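PDB 3C26: putative acetyltransferase Ta0821 from Thermoplasma acidophilum DSM 1728, which probably catalyses the transfer of an acyl group, most likely acetyl, to a so far unidentified acceptor, as a member of the GNAT acetyltransferase family. Local coordinates for residues A[44-48]-A[177-181]; A[72-76]-A[87-93]; A[162-166]-A[191-196]; A[168-172]-A[219-223]; A[174-178]-A[204-208]. All blocks are in the same frame, centred on the assembly; numbering follows the deposited sequence.

Contact 1: A[44-48]-A[177-181]; sequences TMDDY and IDWKY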
# COMPACT_ATOMS: atom_id res chain seq x y z
N THR A 44 -10.43 3.51 4.88
CA THR A 44 -11.34 4.34 5.65
C THR A 44 -12.11 3.61 6.73
O THR A 44 -12.98 4.17 7.39
CB THR A 44 -12.33 5.09 4.73
OG1 THR A 44 -13.20 4.15 4.11
CG2 THR A 44 -11.59 5.90 3.68
N MSE A 45 -11.74 2.36 6.95
CA MSE A 45 -12.38 1.59 8.00
C MSE A 45 -12.19 2.22 9.38
O MSE A 45 -13.07 2.19 10.22
CB MSE A 45 -11.87 0.16 8.04
CG MSE A 45 -12.73 -0.73 8.88
SE MSE A 45 -12.52 -2.65 8.53
CE MSE A 45 -10.66 -2.90 9.05
N ASP A 46 -11.02 2.79 9.61
CA ASP A 46 -10.70 3.39 10.92
C ASP A 46 -11.56 4.60 11.19
O ASP A 46 -11.99 4.81 12.32
CB ASP A 46 -9.20 3.78 11.07
CG ASP A 46 -8.32 2.59 11.49
OD1 ASP A 46 -8.18 2.36 12.70
OD2 ASP A 46 -7.82 1.84 10.62
N ASP A 47 -11.81 5.37 10.14
CA ASP A 47 -12.60 6.58 10.26
C ASP A 47 -14.06 6.21 10.48
O ASP A 47 -14.81 6.95 11.13
CB ASP A 47 -12.52 7.43 9.00
CG ASP A 47 -11.10 7.92 8.68
OD1 ASP A 47 -10.46 8.58 9.51
OD2 ASP A 47 -10.64 7.58 7.61
N TYR A 48 -14.47 5.12 9.85
CA TYR A 48 -15.83 4.60 10.02
C TYR A 48 -16.02 4.23 11.48
O TYR A 48 -16.93 4.69 12.14
CB TYR A 48 -16.11 3.33 9.17
CG TYR A 48 -17.46 2.70 9.53
CD1 TYR A 48 -18.67 3.32 9.21
CD2 TYR A 48 -17.54 1.49 10.21
CE1 TYR A 48 -19.89 2.76 9.55
CE2 TYR A 48 -18.75 0.92 10.54
CZ TYR A 48 -19.92 1.56 10.23
OH TYR A 48 -21.12 0.96 10.56
N ILE A 177 -22.81 -4.31 3.09
CA ILE A 177 -23.72 -3.24 3.38
C ILE A 177 -23.39 -2.66 4.75
O ILE A 177 -23.33 -3.38 5.76
CB ILE A 177 -25.15 -3.71 3.35
CG1 ILE A 177 -25.49 -4.24 1.94
CG2 ILE A 177 -26.11 -2.58 3.67
CD1 ILE A 177 -26.96 -4.53 1.77
N ASP A 178 -23.17 -1.36 4.79
CA ASP A 178 -22.82 -0.70 6.07
C ASP A 178 -21.78 -1.51 6.84
O ASP A 178 -21.96 -1.84 8.01
CB ASP A 178 -24.05 -0.49 6.93
CG ASP A 178 -23.77 0.29 8.23
OD1 ASP A 178 -22.87 1.12 8.24
OD2 ASP A 178 -24.48 0.09 9.23
N TRP A 179 -20.71 -1.87 6.13
CA TRP A 179 -19.52 -2.57 6.68
C TRP A 179 -19.75 -3.97 7.25
O TRP A 179 -18.95 -4.50 8.03
CB TRP A 179 -18.78 -1.72 7.72
CG TRP A 179 -18.21 -0.48 7.15
CD1 TRP A 179 -18.86 0.73 7.00
CD2 TRP A 179 -16.89 -0.29 6.59
NE1 TRP A 179 -18.04 1.61 6.39
CE2 TRP A 179 -16.82 1.04 6.16
CE3 TRP A 179 -15.78 -1.12 6.41
CZ2 TRP A 179 -15.68 1.58 5.56
CZ3 TRP A 179 -14.64 -0.57 5.82
CH2 TRP A 179 -14.62 0.76 5.40
N LYS A 180 -20.87 -4.53 6.83
CA LYS A 180 -21.29 -5.87 7.17
C LYS A 180 -21.44 -6.66 5.86
O LYS A 180 -22.06 -6.21 4.93
CB LYS A 180 -22.61 -5.81 7.95
CG LYS A 180 -22.53 -5.09 9.29
CD LYS A 180 -23.91 -4.78 9.90
CE LYS A 180 -24.45 -3.47 9.40
NZ LYS A 180 -25.87 -3.10 9.86
N TYR A 181 -20.82 -7.84 5.81
CA TYR A 181 -20.97 -8.73 4.67
C TYR A 181 -22.10 -9.73 4.99
O TYR A 181 -21.98 -10.61 5.84
CB TYR A 181 -19.64 -9.45 4.33
CG TYR A 181 -19.63 -10.06 2.94
CD1 TYR A 181 -19.48 -9.25 1.80
CD2 TYR A 181 -19.73 -11.43 2.75
CE1 TYR A 181 -19.43 -9.77 0.54
CE2 TYR A 181 -19.72 -11.95 1.48
CZ TYR A 181 -19.59 -11.13 0.38
OH TYR A 181 -19.56 -11.69 -0.88
O HOH W 1 -21.67 -1.79 10.79
O HOH W 2 -23.95 1.86 11.42
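The phenol ring of Tyr48 lies face to face with the five-membered ring of Trp179, centroids 3.7 Å apart and planes 21° from parallel, with Trp179 CD1 over the middle of the phenol. Tyr48 CG is anti to the backbone N (chi1 171°), which lays the ring along the indole so that the two side chains run past each other in opposite directions. The six-membered end of the indole is also closely packed: Met45 CA comes within 3.5 Å of Trp179 CH2, and the selenium of this selenomethionine approaches obliquely in a Met-aromatic contact. Thr44 OG1, hydrogen-bonded to Tyr242, lies in the indole plane at its edge. The hydroxyl side is looser and wet. One water joins Tyr48 OH to Asp178 O, a second joins it to Asp178 OD2, and Lys180 NZ makes a long, weak ion pair with that carboxylate and a salt bridge to Glu78. With an alanine at Trp179, Tyr48 would probably lose its stacking partner and a gap would open beside Met45. Asp178 and Trp179 are the central residues of a type I' turn, characteristic of two-residue beta hairpins; here it presses an indole against the first turn of helix 45-58.

Contact 2: A[72-76]-A[87-93]; sequences VATIH and LGGLRVH. With EDO (1,2-ethanediol), chain E; NO3 (nitrate ion), chain B.
His76 N donates a short hydrogen bond of 2.7 Å to Gly88 O, met almost head-on by the carbonyl, and Gly88 N returns one to His76 O. Further along, Thr74 pairs with Arg91 and Val72 O accepts from His93 N, so the two strands run antiparallel, at 179°. Between the pairs at Thr74 and His76 the register slips by one residue, a beta bulge in strand 85-92. Gly89 adopts a positive phi of 64° there, and a CB on it would press on His76 CB. Its carbonyl accepts a 3.0 Å bond from Thr74 OG1, which chi1 (62°) sets between the backbone N and the carbonyl carbon. A bulge in the corresponding strand of other GNAT folds lies beside the acetyl-CoA site, and probably does here. On the face of Thr74, His76 and Arg91 a nitrate, probably from crystallisation, sits at the guanidinium edge, gripped by Arg91 NE (2.8 Å to O1) and NH2 (3.0 Å to O2), while Asp50 takes Arg91 NH1 in a salt bridge. The His76 ring stacks on Trp56 of helix 45-58. Ile75, Leu87 and Leu90 turn instead to helix 101-113, and the hairpin is flanked by strands 62-67 and 119-125.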
# COMPACT_ATOMS: atom_id res chain seq x y z
N VAL A 72 -9.53 -2.76 28.41
CA VAL A 72 -8.23 -2.69 27.71
C VAL A 72 -8.31 -3.04 26.19
O VAL A 72 -7.39 -2.77 25.41
CB VAL A 72 -7.11 -3.54 28.45
CG1 VAL A 72 -6.90 -3.04 29.92
CG2 VAL A 72 -7.41 -5.04 28.39
N ALA A 73 -9.44 -3.60 25.79
CA ALA A 73 -9.68 -4.00 24.38
C ALA A 73 -11.18 -4.02 24.09
O ALA A 73 -12.03 -4.23 25.01
CB ALA A 73 -9.10 -5.37 24.09
N THR A 74 -11.50 -3.79 22.83
CA THR A 74 -12.89 -3.87 22.39
C THR A 74 -13.04 -4.82 21.24
O THR A 74 -12.09 -5.09 20.48
CB THR A 74 -13.42 -2.48 21.89
OG1 THR A 74 -12.65 -2.03 20.75
CG2 THR A 74 -13.36 -1.42 22.99
N ILE A 75 -14.25 -5.35 21.14
CA ILE A 75 -14.70 -6.02 19.93
C ILE A 75 -16.19 -5.68 19.75
O ILE A 75 -16.96 -5.71 20.72
CB ILE A 75 -14.50 -7.58 19.96
CG1 ILE A 75 -14.87 -8.21 18.63
CG2 ILE A 75 -15.43 -8.24 20.99
CD1 ILE A 75 -13.83 -8.16 17.62
N HIS A 76 -16.57 -5.36 18.50
CA HIS A 76 -17.99 -5.15 18.14
C HIS A 76 -18.57 -6.43 17.51
O HIS A 76 -17.90 -7.10 16.75
CB HIS A 76 -18.13 -3.97 17.16
CG HIS A 76 -19.54 -3.74 16.68
ND1 HIS A 76 -19.89 -3.80 15.34
CD2 HIS A 76 -20.68 -3.45 17.36
CE1 HIS A 76 -21.20 -3.57 15.23
NE2 HIS A 76 -21.69 -3.34 16.43
N LEU A 87 -18.16 -9.32 12.94
CA LEU A 87 -17.27 -8.85 13.99
C LEU A 87 -16.37 -7.82 13.41
O LEU A 87 -15.94 -7.90 12.23
CB LEU A 87 -16.41 -9.98 14.49
CG LEU A 87 -17.14 -11.21 15.04
CD1 LEU A 87 -16.12 -12.27 15.29
CD2 LEU A 87 -18.00 -10.88 16.33
N GLY A 88 -16.09 -6.84 14.25
CA GLY A 88 -15.09 -5.85 13.97
C GLY A 88 -14.86 -4.86 15.07
O GLY A 88 -15.20 -5.09 16.22
N GLY A 89 -14.24 -3.76 14.72
CA GLY A 89 -13.97 -2.75 15.70
C GLY A 89 -13.01 -3.26 16.77
O GLY A 89 -13.10 -2.88 17.92
N LEU A 90 -12.13 -4.18 16.39
CA LEU A 90 -11.08 -4.71 17.31
C LEU A 90 -10.00 -3.64 17.58
O LEU A 90 -9.20 -3.25 16.72
CB LEU A 90 -10.46 -6.04 16.80
CG LEU A 90 -9.81 -6.93 17.89
CD1 LEU A 90 -9.48 -8.35 17.33
CD2 LEU A 90 -8.52 -6.30 18.51
N ARG A 91 -10.02 -3.17 18.82
CA ARG A 91 -9.12 -2.10 19.30
C ARG A 91 -8.58 -2.41 20.67
O ARG A 91 -9.19 -3.09 21.47
CB ARG A 91 -9.83 -0.75 19.29
CG ARG A 91 -10.13 -0.30 17.87
CD ARG A 91 -10.77 1.08 17.80
NE ARG A 91 -10.97 1.50 16.42
CZ ARG A 91 -11.25 2.74 16.03
NH1 ARG A 91 -11.41 3.72 16.91
NH2 ARG A 91 -11.32 3.04 14.75
N VAL A 92 -7.37 -1.92 20.89
CA VAL A 92 -6.67 -2.10 22.14
C VAL A 92 -6.13 -0.73 22.62
O VAL A 92 -5.83 0.22 21.83
CB VAL A 92 -5.51 -3.14 22.03
CG1 VAL A 92 -6.01 -4.51 21.43
CG2 VAL A 92 -4.32 -2.57 21.22
N HIS A 93 -6.05 -0.65 23.93
CA HIS A 93 -5.41 0.48 24.57
C HIS A 93 -3.95 0.51 24.06
O HIS A 93 -3.32 -0.51 23.89
CB HIS A 93 -5.44 0.33 26.08
CG HIS A 93 -4.72 1.44 26.77
ND1 HIS A 93 -3.35 1.43 26.96
CD2 HIS A 93 -5.15 2.64 27.23
CE1 HIS A 93 -2.99 2.55 27.56
NE2 HIS A 93 -4.06 3.30 27.73
C1 EDO E . -19.43 -4.71 11.63
O1 EDO E . -20.48 -3.89 12.13
C2 EDO E . -18.13 -4.24 12.21
O2 EDO E . -18.14 -4.37 13.61
N NO3 B . -11.03 -0.35 13.30
O1 NO3 B . -11.21 -0.60 14.64
O2 NO3 B . -10.57 0.86 12.90
O3 NO3 B . -11.22 -1.34 12.39

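Contact 3: A[162-166]-A[191-196]; sequences KPVNE and HEEYSN
Asn165 reaches His191 with its amide oxygen, and the two flat groups stand almost upright to each other, their planes 82° apart. A trans first torsion in Asn165 (chi1 -167°) carries the amide from the strand toward the helix end; there Asn165 OD1 is modelled 2.5 Å from His191 NE2, too close and too badly angled to count as a hydrogen bond, so the fine placing of this pair is doubtful. The histidine has the same kind of first torsion, its CG opposite the backbone N (chi1 -173°), and this extends the imidazole from the last turn of helix 187-193 onto the strand. Val164 O lies near the plane of the imidazole at its edge, 4.0 Å from His191 CE1. At the other end of the contact the pyrrolidine of Pro163 packs against backbone oxygens: Pro163 CB is 3.2 Å from Ser195 O, and the ring also lies beside Asn196 O. The side chains of Val164 and Glu166 leave the strand on its other side, toward Asp201. A water lies 3.2 Å from Val164 O, at best a weak bond, and also close to Ser195 O. This is surface packing at the rim of the fold: strand 164-168, outermost in its sheet, pairs in parallel with strand 198-200, and the end of helix 187-193 with the following 3-10 turn covers it just before that partner strand begins.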
# COMPACT_ATOMS: atom_id res chain seq x y z
N LYS A 162 -27.76 10.17 -4.66
CA LYS A 162 -29.11 9.86 -4.23
C LYS A 162 -29.37 8.36 -4.43
O LYS A 162 -28.83 7.74 -5.34
CB LYS A 162 -30.08 10.70 -5.05
CG LYS A 162 -30.11 12.19 -4.68
CD LYS A 162 -31.30 12.48 -3.76
CE LYS A 162 -31.47 13.96 -3.42
NZ LYS A 162 -30.85 14.34 -2.11
N PRO A 163 -30.21 7.77 -3.57
CA PRO A 163 -30.46 6.35 -3.69
C PRO A 163 -31.31 6.00 -4.88
O PRO A 163 -32.14 6.77 -5.28
CB PRO A 163 -31.25 6.05 -2.42
CG PRO A 163 -31.98 7.32 -2.15
CD PRO A 163 -30.93 8.35 -2.43
N VAL A 164 -31.07 4.82 -5.44
CA VAL A 164 -31.90 4.28 -6.54
C VAL A 164 -32.52 2.96 -6.08
O VAL A 164 -31.85 2.03 -5.64
CB VAL A 164 -31.15 4.11 -7.83
CG1 VAL A 164 -32.07 3.46 -8.89
CG2 VAL A 164 -30.65 5.44 -8.29
N ASN A 165 -33.82 2.91 -6.18
CA ASN A 165 -34.57 1.84 -5.55
C ASN A 165 -35.37 0.97 -6.50
O ASN A 165 -36.61 0.96 -6.48
CB ASN A 165 -35.48 2.44 -4.50
CG ASN A 165 -36.05 1.42 -3.59
OD1 ASN A 165 -35.75 0.23 -3.73
ND2 ASN A 165 -36.91 1.87 -2.65
N GLU A 166 -34.63 0.26 -7.33
CA GLU A 166 -35.18 -0.68 -8.31
C GLU A 166 -34.83 -2.12 -7.96
O GLU A 166 -34.31 -2.42 -6.90
CB GLU A 166 -34.65 -0.35 -9.69
CG GLU A 166 -35.02 1.05 -10.15
CD GLU A 166 -36.53 1.25 -10.36
OE1 GLU A 166 -37.35 0.41 -9.87
OE2 GLU A 166 -36.91 2.24 -11.03
N HIS A 191 -32.50 -5.01 0.66
CA HIS A 191 -32.72 -3.77 -0.08
C HIS A 191 -33.62 -2.78 0.65
O HIS A 191 -33.24 -1.62 0.84
CB HIS A 191 -33.26 -4.03 -1.50
CG HIS A 191 -33.33 -2.79 -2.33
ND1 HIS A 191 -32.55 -1.69 -2.07
CD2 HIS A 191 -34.05 -2.48 -3.44
CE1 HIS A 191 -32.81 -0.74 -2.95
NE2 HIS A 191 -33.72 -1.20 -3.80
N GLU A 192 -34.79 -3.23 1.06
CA GLU A 192 -35.78 -2.33 1.68
C GLU A 192 -35.31 -1.85 3.05
O GLU A 192 -35.90 -0.97 3.66
CB GLU A 192 -37.14 -3.02 1.79
N GLU A 193 -34.20 -2.40 3.50
CA GLU A 193 -33.67 -2.09 4.84
C GLU A 193 -32.62 -0.96 4.88
O GLU A 193 -32.51 -0.21 5.85
CB GLU A 193 -33.05 -3.37 5.39
CG GLU A 193 -32.80 -3.40 6.84
CD GLU A 193 -32.21 -4.73 7.18
OE1 GLU A 193 -31.77 -5.41 6.22
OE2 GLU A 193 -32.20 -5.11 8.38
N TYR A 194 -31.84 -0.85 3.82
CA TYR A 194 -30.81 0.22 3.73
C TYR A 194 -31.04 1.04 2.48
O TYR A 194 -30.11 1.50 1.81
CB TYR A 194 -29.43 -0.37 3.67
CG TYR A 194 -29.02 -1.14 4.88
CD1 TYR A 194 -28.41 -0.51 5.95
CD2 TYR A 194 -29.20 -2.50 4.93
CE1 TYR A 194 -28.01 -1.23 7.05
CE2 TYR A 194 -28.84 -3.22 6.02
CZ TYR A 194 -28.23 -2.59 7.07
OH TYR A 194 -27.84 -3.35 8.15
N SER A 195 -32.33 1.23 2.22
CA SER A 195 -32.83 1.82 0.98
C SER A 195 -32.29 3.23 0.65
O SER A 195 -32.06 3.55 -0.52
CB SER A 195 -34.36 1.83 1.00
OG SER A 195 -34.83 2.65 2.07
N ASN A 196 -32.08 4.03 1.68
CA ASN A 196 -31.59 5.41 1.51
C ASN A 196 -30.09 5.49 1.28
O ASN A 196 -29.53 6.57 1.06
CB ASN A 196 -31.96 6.30 2.71
CG ASN A 196 -33.39 6.81 2.64
OD1 ASN A 196 -33.99 6.92 1.56
ND2 ASN A 196 -33.94 7.13 3.80
O HOH W 3 -32.73 2.26 -2.52

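Contact 4: A[168-172]-A[219-223]; sequences YAGRW and VNDSD
Two aromatic rings turn their edges to the carboxylate of Asp221: OD2 lies near the ring planes of both Tyr168 and Trp172, and the carboxylate stands 78° and 88° to them. Gly170 N sits over one face of the phenol, while Asn220 O lies over one face of the indole, which also takes part in a cation-pi contact with Arg244. Asn220 and Asp221 form a classic beta bulge opposite Phe205, and this irregularity near the end of strand 214-221 presents Asp221 to the loop 168-172. Tyr168 OH donates a 2.5 Å hydrogen bond to the anti lone pair of Asp221 OD2 and accepts one of 3.0 Å from Trp172 N, so the phenol ties the loop to itself as well as to the strand. A first torsion of -157° carries the Asp221 carboxylate away from the strand backbone to the loop. Gly170 packs so closely here that a CB on it would collide with both Asp221 OD2 and the phenol ring. With two donors on one oxygen, Asp221 is likely to stay ionised. The second donor is a water, 2.6 Å from Asp221 OD2, which itself accepts from Arg171 N at 2.9 Å.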
# COMPACT_ATOMS: atom_id res chain seq x y z
N TYR A 168 -32.94 -5.76 -8.34
CA TYR A 168 -31.63 -6.32 -8.58
C TYR A 168 -31.75 -7.60 -9.38
O TYR A 168 -32.23 -8.64 -8.90
CB TYR A 168 -30.93 -6.66 -7.29
CG TYR A 168 -29.56 -7.25 -7.47
CD1 TYR A 168 -28.62 -6.63 -8.26
CD2 TYR A 168 -29.19 -8.42 -6.81
CE1 TYR A 168 -27.39 -7.14 -8.40
CE2 TYR A 168 -27.91 -8.92 -6.92
CZ TYR A 168 -27.03 -8.30 -7.75
OH TYR A 168 -25.73 -8.78 -7.90
N ALA A 169 -31.29 -7.48 -10.61
CA ALA A 169 -31.36 -8.56 -11.61
C ALA A 169 -30.04 -9.30 -11.66
O ALA A 169 -29.87 -10.26 -12.38
CB ALA A 169 -31.73 -7.96 -13.00
N GLY A 170 -29.11 -8.82 -10.86
CA GLY A 170 -27.78 -9.38 -10.75
C GLY A 170 -27.76 -10.73 -10.06
O GLY A 170 -28.78 -11.21 -9.54
N ARG A 171 -26.54 -11.26 -9.97
CA ARG A 171 -26.29 -12.64 -9.63
C ARG A 171 -25.58 -12.87 -8.33
O ARG A 171 -25.30 -14.03 -7.97
CB ARG A 171 -25.44 -13.24 -10.77
CG ARG A 171 -26.20 -13.56 -12.05
CD ARG A 171 -26.64 -15.01 -12.08
NE ARG A 171 -27.58 -15.32 -11.00
CZ ARG A 171 -28.82 -14.84 -10.92
NH1 ARG A 171 -29.26 -13.99 -11.82
NH2 ARG A 171 -29.60 -15.18 -9.93
N TRP A 172 -25.25 -11.78 -7.65
CA TRP A 172 -24.64 -11.89 -6.34
C TRP A 172 -25.73 -11.90 -5.27
O TRP A 172 -26.80 -11.29 -5.46
CB TRP A 172 -23.71 -10.74 -6.07
CG TRP A 172 -22.58 -10.81 -6.94
CD1 TRP A 172 -22.42 -10.18 -8.14
CD2 TRP A 172 -21.47 -11.65 -6.77
NE1 TRP A 172 -21.24 -10.55 -8.69
CE2 TRP A 172 -20.64 -11.45 -7.86
CE3 TRP A 172 -21.08 -12.54 -5.77
CZ2 TRP A 172 -19.43 -12.12 -7.99
CZ3 TRP A 172 -19.87 -13.17 -5.90
CH2 TRP A 172 -19.08 -12.98 -7.01
N VAL A 219 -18.97 -1.25 -4.15
CA VAL A 219 -19.52 -1.72 -5.41
C VAL A 219 -19.59 -3.22 -5.36
O VAL A 219 -18.62 -3.93 -5.57
CB VAL A 219 -18.70 -1.26 -6.59
CG1 VAL A 219 -19.38 -1.64 -7.94
CG2 VAL A 219 -18.53 0.24 -6.47
N ASN A 220 -20.80 -3.67 -5.06
CA ASN A 220 -21.13 -5.10 -4.94
C ASN A 220 -21.43 -5.80 -6.27
O ASN A 220 -21.30 -7.01 -6.40
CB ASN A 220 -22.33 -5.27 -4.01
CG ASN A 220 -21.97 -4.96 -2.55
OD1 ASN A 220 -21.08 -5.59 -1.99
ND2 ASN A 220 -22.66 -3.99 -1.94
N ASP A 221 -21.87 -5.00 -7.23
CA ASP A 221 -22.19 -5.44 -8.58
C ASP A 221 -22.37 -4.26 -9.51
O ASP A 221 -22.77 -3.16 -9.12
CB ASP A 221 -23.44 -6.34 -8.63
CG ASP A 221 -23.47 -7.25 -9.89
OD1 ASP A 221 -22.57 -7.09 -10.79
OD2 ASP A 221 -24.34 -8.15 -9.94
N SER A 222 -22.00 -4.50 -10.76
CA SER A 222 -22.17 -3.49 -11.81
C SER A 222 -21.94 -4.11 -13.17
O SER A 222 -21.09 -4.97 -13.30
CB SER A 222 -21.20 -2.32 -11.63
OG SER A 222 -21.35 -1.45 -12.74
N ASP A 223 -22.70 -3.68 -14.18
CA ASP A 223 -22.45 -4.19 -15.52
C ASP A 223 -21.30 -3.43 -16.12
O ASP A 223 -20.72 -3.88 -17.09
CB ASP A 223 -23.69 -4.11 -16.43
O HOH W 4 -24.58 -10.07 -11.74

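Contact 5: A[174-178]-A[204-208]; sequences CFFID and TFVYF
Strands 174-177 and 204-208 run in roughly the same direction, 28° apart, but their axes approach no closer than 7.2 Å and no hydrogen bond joins them, so side chains fill the space between. Phe175 and Phe205 form an offset stack, centroids 4.0 Å apart and planes at 17°, in which Phe175 CD2 lies over the middle of the Phe205 ring while Phe205 CZ meets the Phe175 ring toward its rim. Ile177 fits between the two aromatic residues of strand 204-208: its CD1 meets the edge of Phe205, and its CG2 is 3.6 Å from Tyr207 CD1. With chi1 at 176° the Tyr207 ring extends under the start of the hairpin turn, with Asp178 N 3.2 Å above the ring plane and over its centre. Tyr207 and Asp178 then point the same way, Asp178 CB 3.4 Å from Tyr207 OH, and a water links that hydroxyl to Asp178 OD1. A leucine in place of Tyr207 would probably leave the turn at Asp178 without its flat support and the water without one of its partners. The hairpin 174-183, closed by the Cys174-Cys183 disulfide, thus packs over strand 204-211, its first strand roughly aligned with it, and strand 204-211 is itself hydrogen-bonded between strands 198-200 and 214-221; Phe176 turns the other way, to Tyr146 and Phe218.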
# COMPACT_ATOMS: atom_id res chain seq x y z
N CYS A 174 -24.51 -12.17 -1.77
CA CYS A 174 -23.82 -11.67 -0.54
C CYS A 174 -23.24 -10.37 -0.94
O CYS A 174 -22.71 -10.25 -2.04
CB CYS A 174 -22.75 -12.60 -0.01
SG CYS A 174 -23.33 -14.23 0.33
N PHE A 175 -23.37 -9.42 -0.03
CA PHE A 175 -23.01 -8.03 -0.24
C PHE A 175 -22.45 -7.36 0.99
O PHE A 175 -22.73 -7.74 2.10
CB PHE A 175 -24.28 -7.17 -0.50
CG PHE A 175 -25.32 -7.81 -1.35
CD1 PHE A 175 -26.30 -8.61 -0.78
CD2 PHE A 175 -25.37 -7.54 -2.72
CE1 PHE A 175 -27.25 -9.18 -1.54
CE2 PHE A 175 -26.35 -8.12 -3.50
CZ PHE A 175 -27.29 -8.94 -2.92
N PHE A 176 -21.66 -6.33 0.74
CA PHE A 176 -21.16 -5.44 1.79
C PHE A 176 -22.18 -4.36 1.92
O PHE A 176 -22.46 -3.65 0.97
CB PHE A 176 -19.80 -4.82 1.47
CG PHE A 176 -18.71 -5.24 2.39
CD1 PHE A 176 -18.88 -5.19 3.76
CD2 PHE A 176 -17.48 -5.63 1.91
CE1 PHE A 176 -17.88 -5.54 4.65
CE2 PHE A 176 -16.46 -5.99 2.79
CZ PHE A 176 -16.68 -5.93 4.18
N ILE A 177 -22.81 -4.31 3.09
CA ILE A 177 -23.72 -3.24 3.38
C ILE A 177 -23.39 -2.66 4.75
O ILE A 177 -23.33 -3.38 5.76
CB ILE A 177 -25.15 -3.71 3.35
CG1 ILE A 177 -25.49 -4.24 1.94
CG2 ILE A 177 -26.11 -2.58 3.67
CD1 ILE A 177 -26.96 -4.53 1.77
N ASP A 178 -23.17 -1.36 4.79
CA ASP A 178 -22.82 -0.70 6.07
C ASP A 178 -21.78 -1.51 6.84
O ASP A 178 -21.96 -1.84 8.01
CB ASP A 178 -24.05 -0.49 6.93
CG ASP A 178 -23.77 0.29 8.23
OD1 ASP A 178 -22.87 1.12 8.24
OD2 ASP A 178 -24.48 0.09 9.23
N THR A 204 -26.47 -3.23 -11.18
CA THR A 204 -25.86 -2.26 -10.26
C THR A 204 -26.37 -2.49 -8.82
O THR A 204 -27.54 -2.58 -8.54
CB THR A 204 -26.10 -0.80 -10.64
OG1 THR A 204 -25.74 -0.57 -12.01
CG2 THR A 204 -25.25 0.08 -9.78
N PHE A 205 -25.42 -2.64 -7.91
CA PHE A 205 -25.76 -2.81 -6.52
C PHE A 205 -24.64 -2.19 -5.71
O PHE A 205 -23.60 -2.80 -5.50
CB PHE A 205 -25.95 -4.29 -6.19
CG PHE A 205 -26.59 -4.54 -4.85
CD1 PHE A 205 -27.73 -5.30 -4.74
CD2 PHE A 205 -26.07 -3.97 -3.72
CE1 PHE A 205 -28.31 -5.52 -3.49
CE2 PHE A 205 -26.63 -4.17 -2.49
CZ PHE A 205 -27.74 -4.95 -2.36
N VAL A 206 -24.85 -0.93 -5.34
CA VAL A 206 -23.89 -0.11 -4.62
C VAL A 206 -24.42 0.44 -3.29
O VAL A 206 -25.51 1.01 -3.19
CB VAL A 206 -23.42 1.12 -5.50
CG1 VAL A 206 -22.38 1.98 -4.79
CG2 VAL A 206 -22.88 0.65 -6.83
N TYR A 207 -23.64 0.21 -2.28
CA TYR A 207 -23.92 0.78 -0.97
C TYR A 207 -23.01 2.00 -0.78
O TYR A 207 -21.81 1.92 -1.00
CB TYR A 207 -23.68 -0.25 0.14
CG TYR A 207 -23.88 0.38 1.48
CD1 TYR A 207 -25.13 0.48 2.05
CD2 TYR A 207 -22.81 0.96 2.15
CE1 TYR A 207 -25.30 1.10 3.29
CE2 TYR A 207 -22.97 1.59 3.35
CZ TYR A 207 -24.19 1.67 3.91
OH TYR A 207 -24.26 2.33 5.13
N PHE A 208 -23.59 3.12 -0.39
CA PHE A 208 -22.84 4.34 -0.15
C PHE A 208 -23.07 4.93 1.25
O PHE A 208 -24.11 4.76 1.86
CB PHE A 208 -23.06 5.42 -1.24
CG PHE A 208 -24.43 5.98 -1.26
CD1 PHE A 208 -24.77 7.08 -0.47
CD2 PHE A 208 -25.38 5.45 -2.11
CE1 PHE A 208 -26.06 7.57 -0.47
CE2 PHE A 208 -26.65 5.94 -2.11
CZ PHE A 208 -26.98 7.03 -1.30
O HOH W 5 -21.86 2.74 6.43

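Contacts 1, 2 and 5 are buried, contact 4 partly so, and contact 3 lies at the surface. Contacts 1 and 5 share Ile177 and Asp178: the same hairpin turn stacks an indole on helix 45-58 and rests on a phenol of strand 204-211, both chiefly aromatic packing. Contact 2 stands apart, on the other side of the chain's centre from contacts 3, 4 and 5, and is built chiefly of backbone hydrogen bonds; it meets contact 1 where Asp46 O approaches Arg91 NH2. Contact 4 adjoins contact 5 through Asn220 and Phe176 but turns on a carboxylate that is probably ionised. Contact 3, with loose polar approaches, touches contacts 1 and 5 through Tyr194.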